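Local coordinates for thyroid hormone-inducible hepatic protein (Mus musculus, PDB 3ONT) that plays a role in regulating lipogenesis, notably the synthesis of triglycerides with medium-length fatty acid chains, and forms homodimers and heterodimers with MID1IP1, at residues V33-P36 / S37-R40. Sequence-based numbering, arbitrary orientation.
Sequences VMIP and SLLR
Leu39 N donates to Pro36 O at 3.0 Å, with an angle of 153° at the hydrogen, and one residue earlier Leu38 N does the same to Ile35 O at 3.1 Å. Each bond spans three residues, and a third of the same span, Arg40 N to Ser37 O, continues the pattern, giving a short 3-10 helix in the loop between helices 15-32 and 58-73. Proline suits the start of the turn: its ring holds phi near -67°, a helical value, and the N-H it lacks is not called on by the turn, whose first donor is Leu38 N.

The side chains divide by face. With CG anti to the carbonyl carbon (chi1 -61°), Leu39 brings CD1 to 3.8 Å from Val33 CG1, the two branched chains crossing at about a right angle. Both are buried, resting on Phe62 of helix 58-73 and on Tyr144 of the second subunit. On the more exposed side, Leu38, which also packs on Met147 of the second subunit, has CG 3.9 Å from Ile35 CG2. The same methyl passes 3.7 Å from Ser37 OG, a van der Waals contact; a small hydroxyl suits this exposed place. Tyr144 of the second subunit also hydrogen-bonds Ile35 N through its hydroxyl. The chemistry is thus divided: backbone bonds shape the short helix, and Val33 and Leu39 fasten it by apolar contact to helix 58-73 and to the second subunit.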
loop_
_atom_site.group_PDB
_atom_site.type_symbol
_atom_site.label_atom_id
_atom_site.label_comp_id
_atom_site.label_asym_id
_atom_site.label_seq_id
_atom_site.Cartn_x
_atom_site.Cartn_y
_atom_site.Cartn_z
ATOM N N VAL A 33 -13.349 13.565 -20.195
ATOM C CA VAL A 33 -12.995 14.971 -20.013
ATOM C C VAL A 33 -12.179 15.446 -21.208
ATOM O O VAL A 33 -10.964 15.589 -21.148
ATOM C CB VAL A 33 -12.287 15.216 -18.644
ATOM C CG1 VAL A 33 -11.840 16.645 -18.509
ATOM C CG2 VAL A 33 -13.236 14.853 -17.485
HETATM N N MSE A 34 -12.880 15.699 -22.304
HETATM C CA MSE A 34 -12.253 16.014 -23.583
HETATM C C MSE A 34 -11.567 17.375 -23.593
HETATM O O MSE A 34 -10.516 17.540 -24.236
HETATM C CB MSE A 34 -13.311 15.990 -24.676
HETATM C CG MSE A 34 -13.996 14.644 -24.840
HETATM SE SE MSE A 34 -13.383 13.707 -26.437
HETATM C CE MSE A 34 -11.534 13.311 -25.903
ATOM N N ILE A 35 -12.178 18.351 -22.912
ATOM C CA ILE A 35 -11.660 19.714 -22.862
ATOM C C ILE A 35 -11.422 20.051 -21.381
ATOM O O ILE A 35 -12.299 20.608 -20.689
ATOM C CB ILE A 35 -12.621 20.747 -23.568
ATOM C CG1 ILE A 35 -13.155 20.193 -24.901
ATOM C CG2 ILE A 35 -11.924 22.109 -23.760
ATOM C CD1 ILE A 35 -14.260 21.008 -25.545
ATOM N N PRO A 36 -10.230 19.699 -20.881
ATOM C CA PRO A 36 -9.977 19.795 -19.437
ATOM C C PRO A 36 -9.967 21.231 -18.919
ATOM O O PRO A 36 -10.185 21.454 -17.724
ATOM C CB PRO A 36 -8.591 19.125 -19.266
ATOM C CG PRO A 36 -8.423 18.251 -20.497
ATOM C CD PRO A 36 -9.112 19.052 -21.604
ATOM N N SER A 37 -9.732 22.206 -19.798
ATOM C CA SER A 37 -9.692 23.626 -19.377
ATOM C C SER A 37 -11.075 24.124 -18.927
ATOM O O SER A 37 -11.161 25.092 -18.194
ATOM C CB SER A 37 -9.154 24.508 -20.488
ATOM O OG SER A 37 -9.984 24.342 -21.618
ATOM N N LEU A 38 -12.142 23.450 -19.348
ATOM C CA LEU A 38 -13.501 23.727 -18.863
ATOM C C LEU A 38 -13.640 23.480 -17.342
ATOM O O LEU A 38 -14.567 24.013 -16.708
ATOM C CB LEU A 38 -14.545 22.893 -19.635
ATOM C CG LEU A 38 -14.610 23.147 -21.149
ATOM C CD1 LEU A 38 -15.781 22.397 -21.751
ATOM C CD2 LEU A 38 -14.672 24.650 -21.557
ATOM N N LEU A 39 -12.742 22.671 -16.772
ATOM C CA LEU A 39 -12.731 22.413 -15.326
ATOM C C LEU A 39 -12.103 23.552 -14.527
ATOM O O LEU A 39 -12.317 23.648 -13.318
ATOM C CB LEU A 39 -12.006 21.104 -15.000
ATOM C CG LEU A 39 -12.544 19.782 -15.559
ATOM C CD1 LEU A 39 -11.642 18.581 -15.197
ATOM C CD2 LEU A 39 -13.973 19.507 -15.073
ATOM N N ARG A 40 -11.331 24.420 -15.169
ATOM C CA ARG A 40 -10.745 25.567 -14.444
ATOM C C ARG A 40 -11.899 26.395 -13.908
ATOM O O ARG A 40 -12.954 26.510 -14.565
ATOM C CB ARG A 40 -9.939 26.458 -15.370
ATOM C CG ARG A 40 -8.787 25.814 -16.040
ATOM C CD ARG A 40 -7.525 26.239 -15.399
ATOM N NE ARG A 40 -6.361 25.776 -16.148
ATOM C CZ ARG A 40 -5.141 25.655 -15.634
ATOM N NH1 ARG A 40 -4.919 25.943 -14.362
ATOM N NH2 ARG A 40 -4.142 25.226 -16.383
#